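Local atomic coordinates of beta-N-acetylhexosaminidase (Mycobacterium smegmatis, PDB entry 4YYF), a protein that probably cleaves terminal non-reducing N-acetyl-D-hexosamine residues from N-acetyl-beta-D-hexosaminides by hydrolysis, as a glycoside hydrolase of family 3. Residues A[63-73]-A[94-104]; A[41-49]-A[328-338]. The protein carries 1 engineered substitution. One frame throughout, in Å; residues are numbered along the deposited sequence.

Interaction 1: A[63-73]-A[94-104]; sequences VADHHVGGIMI and AAPLPLAVSVD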
loop_
_atom_site.group_PDB
_atom_site.type_symbol
_atom_site.label_atom_id
_atom_site.label_comp_id
_atom_site.label_asym_id
_atom_site.label_seq_id
_atom_site.Cartn_x
_atom_site.Cartn_y
_atom_site.Cartn_z
ATOM N N VAL A 63 1.599 -13.724 13.017
ATOM C CA VAL A 63 2.833 -13.035 13.404
ATOM C C VAL A 63 3.824 -13.976 14.100
ATOM O O VAL A 63 5.005 -14.025 13.729
ATOM C CB VAL A 63 2.537 -11.796 14.268
ATOM C CG1 VAL A 63 3.835 -11.216 14.866
ATOM C CG2 VAL A 63 1.798 -10.748 13.435
ATOM N N ALA A 64 3.352 -14.746 15.082
ATOM C CA ALA A 64 4.248 -15.661 15.792
ATOM C C ALA A 64 4.668 -16.864 14.952
ATOM O O ALA A 64 5.807 -17.345 15.053
ATOM C CB ALA A 64 3.612 -16.130 17.112
ATOM N N ASP A 65 3.764 -17.378 14.124
ATOM C CA ASP A 65 4.065 -18.631 13.431
ATOM C C ASP A 65 4.836 -18.410 12.146
ATOM O O ASP A 65 5.616 -19.265 11.731
ATOM C CB ASP A 65 2.780 -19.421 13.114
ATOM C CG ASP A 65 2.033 -19.859 14.359
ATOM O OD1 ASP A 65 2.613 -19.788 15.456
ATOM O OD2 ASP A 65 0.858 -20.275 14.237
ATOM N N HIS A 66 4.607 -17.274 11.502
ATOM C CA HIS A 66 5.195 -17.038 10.194
ATOM C C HIS A 66 6.035 -15.776 10.095
ATOM O O HIS A 66 6.733 -15.593 9.108
ATOM C CB HIS A 66 4.094 -17.034 9.118
ATOM C CG HIS A 66 3.307 -18.298 9.086
ATOM N ND1 HIS A 66 3.815 -19.473 8.554
ATOM C CD2 HIS A 66 2.067 -18.606 9.539
ATOM C CE1 HIS A 66 2.925 -20.434 8.683
ATOM N NE2 HIS A 66 1.850 -19.937 9.277
ATOM N N HIS A 67 5.971 -14.907 11.098
ATOM C CA HIS A 67 6.810 -13.692 11.101
ATOM C C HIS A 67 6.539 -12.782 9.907
ATOM O O HIS A 67 7.469 -12.155 9.370
ATOM C CB HIS A 67 8.289 -14.050 11.131
ATOM C CG HIS A 67 8.658 -14.946 12.264
ATOM N ND1 HIS A 67 8.376 -14.634 13.578
ATOM C CD2 HIS A 67 9.274 -16.153 12.292
ATOM C CE1 HIS A 67 8.805 -15.606 14.362
ATOM N NE2 HIS A 67 9.350 -16.542 13.606
ATOM N N VAL A 68 5.277 -12.696 9.502
ATOM C CA VAL A 68 4.899 -11.755 8.443
ATOM C C VAL A 68 5.235 -10.328 8.873
ATOM O O VAL A 68 5.104 -9.961 10.060
ATOM C CB VAL A 68 3.409 -11.865 8.031
ATOM C CG1 VAL A 68 3.122 -13.206 7.364
ATOM C CG2 VAL A 68 2.475 -11.635 9.232
ATOM N N GLY A 69 5.700 -9.524 7.922
ATOM C CA GLY A 69 6.169 -8.186 8.244
ATOM C C GLY A 69 5.035 -7.243 8.593
ATOM O O GLY A 69 5.214 -6.287 9.352
ATOM N N GLY A 70 3.857 -7.500 8.039
ATOM C CA GLY A 70 2.757 -6.580 8.265
ATOM C C GLY A 70 1.421 -7.268 8.358
ATOM O O GLY A 70 1.205 -8.324 7.761
ATOM N N ILE A 71 0.516 -6.671 9.131
ATOM C CA ILE A 71 -0.876 -7.095 9.148
ATOM C C ILE A 71 -1.746 -5.910 8.758
ATOM O O ILE A 71 -1.385 -4.761 9.018
ATOM C CB ILE A 71 -1.305 -7.640 10.527
ATOM C CG1 ILE A 71 -1.038 -6.607 11.621
ATOM C CG2 ILE A 71 -0.588 -8.977 10.814
ATOM C CD1 ILE A 71 -1.637 -6.988 12.991
HETATM N N MSE A 72 -2.879 -6.182 8.118
HETATM C CA MSE A 72 -3.761 -5.106 7.705
HETATM C C MSE A 72 -5.103 -5.193 8.428
HETATM O O MSE A 72 -5.676 -6.272 8.585
HETATM C CB MSE A 72 -4.003 -5.119 6.196
HETATM C CG MSE A 72 -4.823 -3.916 5.753
HETATM SE SE MSE A 72 -5.258 -3.958 3.873
HETATM C CE MSE A 72 -6.123 -2.216 3.715
ATOM N N ILE A 73 -5.589 -4.036 8.858
ATOM C CA ILE A 73 -6.893 -3.911 9.477
ATOM C C ILE A 73 -7.866 -3.505 8.375
ATOM O O ILE A 73 -7.622 -2.539 7.655
ATOM C CB ILE A 73 -6.882 -2.791 10.532
ATOM C CG1 ILE A 73 -5.774 -3.023 11.572
ATOM C CG2 ILE A 73 -8.235 -2.653 11.199
ATOM C CD1 ILE A 73 -5.880 -4.332 12.330
ATOM N N ALA A 94 6.826 -9.228 18.346
ATOM C CA ALA A 94 7.227 -9.449 16.952
ATOM C C ALA A 94 8.748 -9.436 16.808
ATOM O O ALA A 94 9.430 -8.610 17.410
ATOM C CB ALA A 94 6.612 -8.415 16.040
ATOM N N ALA A 95 9.263 -10.374 16.011
ATOM C CA ALA A 95 10.698 -10.521 15.755
ATOM C C ALA A 95 10.855 -11.221 14.413
ATOM O O ALA A 95 9.998 -12.026 14.041
ATOM C CB ALA A 95 11.369 -11.336 16.872
ATOM N N PRO A 96 11.945 -10.931 13.678
ATOM C CA PRO A 96 13.080 -10.076 14.050
ATOM C C PRO A 96 12.840 -8.573 13.856
ATOM O O PRO A 96 13.539 -7.793 14.502
ATOM C CB PRO A 96 14.191 -10.560 13.110
ATOM C CG PRO A 96 13.456 -10.968 11.877
ATOM C CD PRO A 96 12.121 -11.518 12.335
ATOM N N LEU A 97 11.895 -8.175 13.003
ATOM C CA LEU A 97 11.615 -6.750 12.787
ATOM C C LEU A 97 10.320 -6.340 13.481
ATOM O O LEU A 97 9.466 -7.182 13.762
ATOM C CB LEU A 97 11.542 -6.417 11.292
ATOM C CG LEU A 97 12.889 -6.413 10.574
ATOM C CD1 LEU A 97 12.707 -6.384 9.069
ATOM C CD2 LEU A 97 13.686 -5.191 11.027
ATOM N N PRO A 98 10.177 -5.041 13.779
ATOM C CA PRO A 98 8.895 -4.578 14.320
ATOM C C PRO A 98 7.747 -4.866 13.343
ATOM O O PRO A 98 7.972 -4.982 12.136
ATOM C CB PRO A 98 9.097 -3.064 14.455
ATOM C CG PRO A 98 10.567 -2.882 14.635
ATOM C CD PRO A 98 11.207 -3.978 13.783
ATOM N N LEU A 99 6.534 -4.978 13.865
ATOM C CA LEU A 99 5.364 -5.279 13.047
ATOM C C LEU A 99 4.792 -4.001 12.451
ATOM O O LEU A 99 4.658 -2.988 13.149
ATOM C CB LEU A 99 4.289 -5.954 13.908
ATOM C CG LEU A 99 2.986 -6.399 13.246
ATOM C CD1 LEU A 99 3.279 -7.482 12.214
ATOM C CD2 LEU A 99 1.985 -6.913 14.314
ATOM N N ALA A 100 4.471 -4.034 11.160
ATOM C CA ALA A 100 3.769 -2.910 10.538
ATOM C C ALA A 100 2.278 -3.181 10.594
ATOM O O ALA A 100 1.829 -4.293 10.324
ATOM C CB ALA A 100 4.217 -2.704 9.087
ATOM N N VAL A 101 1.504 -2.167 10.955
ATOM C CA VAL A 101 0.065 -2.326 11.096
ATOM C C VAL A 101 -0.595 -1.306 10.185
ATOM O O VAL A 101 -0.458 -0.114 10.408
ATOM C CB VAL A 101 -0.365 -2.076 12.552
ATOM C CG1 VAL A 101 -1.902 -2.191 12.691
ATOM C CG2 VAL A 101 0.348 -3.085 13.474
ATOM N N SER A 102 -1.297 -1.780 9.157
ATOM C CA SER A 102 -1.795 -0.894 8.110
ATOM C C SER A 102 -3.313 -0.897 8.053
ATOM O O SER A 102 -3.960 -1.801 8.589
ATOM C CB SER A 102 -1.208 -1.292 6.756
ATOM O OG SER A 102 -1.527 -2.642 6.445
ATOM N N VAL A 103 -3.875 0.114 7.385
ATOM C CA VAL A 103 -5.316 0.296 7.300
ATOM C C VAL A 103 -5.639 1.218 6.118
ATOM O O VAL A 103 -4.802 2.038 5.720
ATOM C CB VAL A 103 -5.867 0.912 8.625
ATOM C CG1 VAL A 103 -5.330 2.346 8.825
ATOM C CG2 VAL A 103 -7.404 0.902 8.642
ATOM N N ASP A 104 -6.830 1.065 5.544
ATOM C CA ASP A 104 -7.382 2.053 4.615
ATOM C C ASP A 104 -8.137 3.134 5.393
ATOM O O ASP A 104 -9.316 2.977 5.692
ATOM C CB ASP A 104 -8.379 1.407 3.650
ATOM C CG ASP A 104 -7.719 0.762 2.442
ATOM O OD1 ASP A 104 -6.516 1.002 2.197
ATOM O OD2 ASP A 104 -8.421 0.015 1.718
HETATM O O HOH W 1 7.376 -12.079 14.645
HETATM O O HOH W 2 1.074 -3.465 7.477
HETATM O O HOH W 3 -8.497 -1.131 5.703
#
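I71 binds the neighbouring strand twice, through the N and the O of its own residue: N donates to A100 O at 3.0 Å, and O accepts from S102 N. The same ladder runs on from A100 N to G69 O, almost straight at 174° on the hydrogen, and ends with I73 N to S102 O at 2.8 Å. This alternation defines a parallel pairing with G70 beside A100, I71 beside V101 and M72 beside S102, the strand axes diverging by 27°. One water bonds to both I71 O and S102 OG; another, lying in the plane of the H67 ring, bonds to H67 ND1, V63 O and A95 N, tying the helix end to the loop before the second strand.

Packing continues beside I71. L99, just before the strand, has CG anti to the backbone N (chi1 -178°) and sends CD2 across the I71 side chain at about a right angle, 3.9 Å from I71 CD1, while its CD1 lies 3.8 Å from V63 CG2. I73 meets V101 on the face they share with I71. On the other face the extended M72 (selenomethionine) passes S102 OG and brings CE to 3.6 Å from D104 OD1.

The strands belong to the beta-alpha-beta unit 70-73, 86-93, 100-107 of the TIM-barrel-type domain. Helix 86-93 packs on V63, I71 and V101, and strand 49-52 pairs with 70-73 along its other edge.

Interaction 2: A[41-49]-A[328-338]; sequences ARDKLAQLL and PAVLDRLEQAL
R42 reaches helix 327-340 because its side chain is extended from CG to NE, with CG anti to the backbone N (chi1 -172°), and lies across the L331 side chain at about a right angle. E335, with CG anti to its carbonyl carbon and an extended chain beyond, comes from the next turn to meet it.

The guanidinium joins two carboxylates on one helix in a salt-bridge network. R42 NH1 donates to E335 OE1 at 2.7 Å; the acceptor lies in the guanidinium plane and offers its anti lone pair, the one pointing away from the other oxygen. The same NH1 donates to D332 OD1 at 2.9 Å, a partner tilted 18° from that plane and met nearly end-on to its C-O bond. NH2 adds weak bonds to D332 OD1 and P328 O. Each acid uses one oxygen, OE1 of E335 and OD1 of D332, so neither forms a paired, two-oxygen bridge; both carboxylate planes are turned well away from the guanidinium plane. L331 CB sits over the centre of one guanidinium face, 3.5 Å from R42 CZ.

Beneath this polar rim, L45 is a knob in the hole formed by L331, L334, E335 and L338; L45 CD1 lies 3.7 Å from L334 CB. L331 CD2 touches both A46 and L49, 3.7 Å from L49 CD1. The helix segments cross at 116°, their axes 9.9 Å apart, close enough for this interlocking.

Helices 304-314 and 345-357 also pack here, on V330 and L334 and on K44 and L48 respectively. Chemically, the contact pairs a leucine core with a partly exposed charged edge. One arginine shared by two acids probably offsets their mutual repulsion and helps keep both ionised.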
loop_
_atom_site.group_PDB
_atom_site.type_symbol
_atom_site.label_atom_id
_atom_site.label_comp_id
_atom_site.label_asym_id
_atom_site.label_seq_id
_atom_site.Cartn_x
_atom_site.Cartn_y
_atom_site.Cartn_z
ATOM N N ALA A 41 16.071 -17.576 5.194
ATOM C CA ALA A 41 15.444 -17.182 3.930
ATOM C C ALA A 41 13.932 -16.999 4.038
ATOM O O ALA A 41 13.372 -16.064 3.472
ATOM C CB ALA A 41 15.789 -18.182 2.831
ATOM N N ARG A 42 13.267 -17.887 4.769
ATOM C CA ARG A 42 11.811 -17.836 4.868
ATOM C C ARG A 42 11.358 -16.605 5.657
ATOM O O ARG A 42 10.321 -16.012 5.358
ATOM C CB ARG A 42 11.282 -19.142 5.492
ATOM C CG ARG A 42 9.763 -19.313 5.485
ATOM C CD ARG A 42 9.404 -20.734 5.911
ATOM N NE ARG A 42 7.970 -21.026 5.869
ATOM C CZ ARG A 42 7.343 -21.573 4.831
ATOM N NH1 ARG A 42 8.013 -21.873 3.715
ATOM N NH2 ARG A 42 6.039 -21.818 4.907
ATOM N N ASP A 43 12.138 -16.196 6.650
ATOM C CA ASP A 43 11.767 -14.999 7.417
ATOM C C ASP A 43 12.031 -13.707 6.645
ATOM O O ASP A 43 11.324 -12.707 6.837
ATOM C CB ASP A 43 12.468 -14.974 8.778
ATOM C CG ASP A 43 12.008 -16.100 9.689
ATOM O OD1 ASP A 43 10.976 -16.741 9.387
ATOM O OD2 ASP A 43 12.684 -16.345 10.709
ATOM N N LYS A 44 13.053 -13.719 5.790
ATOM C CA LYS A 44 13.272 -12.606 4.873
ATOM C C LYS A 44 12.083 -12.481 3.949
ATOM O O LYS A 44 11.614 -11.382 3.694
ATOM C CB LYS A 44 14.515 -12.817 4.020
ATOM C CG LYS A 44 15.822 -12.787 4.769
ATOM C CD LYS A 44 16.961 -12.927 3.779
ATOM C CE LYS A 44 18.302 -12.638 4.422
ATOM N NZ LYS A 44 19.384 -12.593 3.387
ATOM N N LEU A 45 11.609 -13.613 3.430
ATOM C CA LEU A 45 10.443 -13.615 2.532
ATOM C C LEU A 45 9.169 -13.159 3.237
ATOM O O LEU A 45 8.371 -12.386 2.672
ATOM C CB LEU A 45 10.235 -14.997 1.888
ATOM C CG LEU A 45 11.358 -15.423 0.929
ATOM C CD1 LEU A 45 11.256 -16.896 0.543
ATOM C CD2 LEU A 45 11.318 -14.541 -0.310
ATOM N N ALA A 46 8.976 -13.607 4.477
ATOM C CA ALA A 46 7.767 -13.222 5.208
ATOM C C ALA A 46 7.738 -11.721 5.483
ATOM O O ALA A 46 6.669 -11.119 5.618
ATOM C CB ALA A 46 7.634 -14.025 6.519
ATOM N N GLN A 47 8.913 -11.102 5.550
ATOM C CA GLN A 47 8.972 -9.668 5.797
ATOM C C GLN A 47 8.421 -8.853 4.616
ATOM O O GLN A 47 8.104 -7.669 4.758
ATOM C CB GLN A 47 10.418 -9.273 6.130
ATOM C CG GLN A 47 10.600 -7.821 6.487
ATOM C CD GLN A 47 9.805 -7.400 7.708
ATOM O OE1 GLN A 47 9.280 -6.271 7.754
ATOM N NE2 GLN A 47 9.724 -8.295 8.716
ATOM N N LEU A 48 8.290 -9.494 3.459
ATOM C CA LEU A 48 7.817 -8.821 2.249
ATOM C C LEU A 48 6.298 -8.926 2.067
ATOM O O LEU A 48 5.769 -8.521 1.026
ATOM C CB LEU A 48 8.501 -9.419 1.012
ATOM C CG LEU A 48 10.023 -9.510 1.090
ATOM C CD1 LEU A 48 10.627 -10.042 -0.211
ATOM C CD2 LEU A 48 10.633 -8.155 1.467
ATOM N N LEU A 49 5.609 -9.502 3.053
ATOM C CA LEU A 49 4.172 -9.759 2.952
ATOM C C LEU A 49 3.393 -8.912 3.949
ATOM O O LEU A 49 3.831 -8.724 5.087
ATOM C CB LEU A 49 3.869 -11.243 3.223
ATOM C CG LEU A 49 4.738 -12.289 2.514
ATOM C CD1 LEU A 49 4.331 -13.692 2.940
ATOM C CD2 LEU A 49 4.655 -12.125 0.999
ATOM N N PRO A 328 1.406 -19.790 4.549
ATOM C CA PRO A 328 2.427 -20.844 4.390
ATOM C C PRO A 328 2.593 -21.349 2.948
ATOM O O PRO A 328 3.713 -21.673 2.563
ATOM C CB PRO A 328 1.937 -21.973 5.315
ATOM C CG PRO A 328 0.511 -21.653 5.646
ATOM C CD PRO A 328 0.350 -20.166 5.505
ATOM N N ALA A 329 1.515 -21.406 2.171
ATOM C CA ALA A 329 1.614 -21.810 0.763
ATOM C C ALA A 329 2.377 -20.771 -0.055
ATOM O O ALA A 329 3.136 -21.104 -0.980
ATOM C CB ALA A 329 0.238 -22.029 0.177
ATOM N N VAL A 330 2.160 -19.504 0.272
ATOM C CA VAL A 330 2.862 -18.425 -0.410
ATOM C C VAL A 330 4.362 -18.492 -0.126
ATOM O O VAL A 330 5.180 -18.438 -1.039
ATOM C CB VAL A 330 2.278 -17.039 -0.038
ATOM C CG1 VAL A 330 3.214 -15.916 -0.491
ATOM C CG2 VAL A 330 0.900 -16.869 -0.668
ATOM N N LEU A 331 4.720 -18.632 1.143
ATOM C CA LEU A 331 6.125 -18.743 1.519
ATOM C C LEU A 331 6.785 -19.965 0.878
ATOM O O LEU A 331 7.935 -19.901 0.445
ATOM C CB LEU A 331 6.256 -18.787 3.045
ATOM C CG LEU A 331 5.924 -17.455 3.731
ATOM C CD1 LEU A 331 5.896 -17.633 5.246
ATOM C CD2 LEU A 331 6.927 -16.364 3.341
ATOM N N ASP A 332 6.059 -21.078 0.818
ATOM C CA ASP A 332 6.543 -22.264 0.110
ATOM C C ASP A 332 6.868 -21.958 -1.346
ATOM O O ASP A 332 7.899 -22.379 -1.870
ATOM C CB ASP A 332 5.499 -23.389 0.154
ATOM C CG ASP A 332 5.452 -24.088 1.489
ATOM O OD1 ASP A 332 6.280 -23.763 2.363
ATOM O OD2 ASP A 332 4.588 -24.972 1.664
ATOM N N ARG A 333 5.980 -21.230 -2.005
ATOM C CA ARG A 333 6.165 -20.946 -3.425
ATOM C C ARG A 333 7.335 -19.977 -3.624
ATOM O O ARG A 333 8.076 -20.065 -4.605
ATOM C CB ARG A 333 4.871 -20.364 -4.020
ATOM C CG ARG A 333 4.935 -20.026 -5.517
ATOM C CD ARG A 333 5.085 -21.284 -6.376
ATOM N NE ARG A 333 5.157 -20.999 -7.818
ATOM C CZ ARG A 333 6.289 -20.884 -8.510
ATOM N NH1 ARG A 333 7.458 -21.025 -7.900
ATOM N NH2 ARG A 333 6.258 -20.630 -9.816
ATOM N N LEU A 334 7.509 -19.051 -2.685
ATOM C CA LEU A 334 8.579 -18.072 -2.813
ATOM C C LEU A 334 9.954 -18.716 -2.647
ATOM O O LEU A 334 10.890 -18.375 -3.367
ATOM C CB LEU A 334 8.386 -16.918 -1.830
ATOM C CG LEU A 334 7.184 -16.028 -2.161
ATOM C CD1 LEU A 334 7.053 -14.893 -1.145
ATOM C CD2 LEU A 334 7.335 -15.469 -3.571
ATOM N N GLU A 335 10.069 -19.652 -1.710
ATOM C CA GLU A 335 11.297 -20.423 -1.559
ATOM C C GLU A 335 11.630 -21.233 -2.817
ATOM O O GLU A 335 12.788 -21.308 -3.229
ATOM C CB GLU A 335 11.209 -21.338 -0.333
ATOM C CG GLU A 335 11.132 -20.598 0.986
ATOM C CD GLU A 335 11.532 -21.472 2.173
ATOM O OE1 GLU A 335 10.648 -21.816 2.993
ATOM O OE2 GLU A 335 12.734 -21.809 2.292
ATOM N N GLN A 336 10.616 -21.823 -3.437
ATOM C CA GLN A 336 10.827 -22.562 -4.680
ATOM C C GLN A 336 11.295 -21.640 -5.808
ATOM O O GLN A 336 12.141 -22.019 -6.623
ATOM C CB GLN A 336 9.550 -23.301 -5.090
ATOM C CG GLN A 336 9.115 -24.386 -4.119
ATOM C CD GLN A 336 7.674 -24.820 -4.347
ATOM O OE1 GLN A 336 7.086 -24.527 -5.391
ATOM N NE2 GLN A 336 7.095 -25.508 -3.362
ATOM N N ALA A 337 10.747 -20.430 -5.852
ATOM C CA ALA A 337 11.133 -19.473 -6.884
ATOM C C ALA A 337 12.593 -19.054 -6.722
ATOM O O ALA A 337 13.298 -18.840 -7.713
ATOM C CB ALA A 337 10.238 -18.270 -6.853
ATOM N N LEU A 338 13.032 -18.932 -5.471
ATOM C CA LEU A 338 14.422 -18.622 -5.167
ATOM C C LEU A 338 15.302 -19.721 -5.720
ATOM O O LEU A 338 16.299 -19.454 -6.396
ATOM C CB LEU A 338 14.633 -18.499 -3.652
ATOM C CG LEU A 338 14.277 -17.154 -3.028
ATOM C CD1 LEU A 338 14.617 -17.124 -1.544
ATOM C CD2 LEU A 338 15.004 -16.031 -3.771
#

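Overall arrangement
Interactions 1 and 2 have centres 15 Å apart and meet directly, mainly through 63-73 and 41-49. G69 N lies 3.0 Å from A46 O and G70 N 3.2 Å from L49 O; these probable hydrogen bonds tie the turn after helix 41-46, and the start of strand 49-52, to the edge of 70-73. From 94-104, L97 CD1 packs on Q47 CD at 3.4 Å. K359 NZ bonds to G69 O, P98 O and Q47 OE1. Neither small molecule is shared: the D104 side chain is about 3 Å from a formic acid, probably from the crystallisation liquor, though such molecules can mark a pocket, whereas the L45 side chain is about 9 Å from the sodium ion bound at A347 and S351, too far to take part.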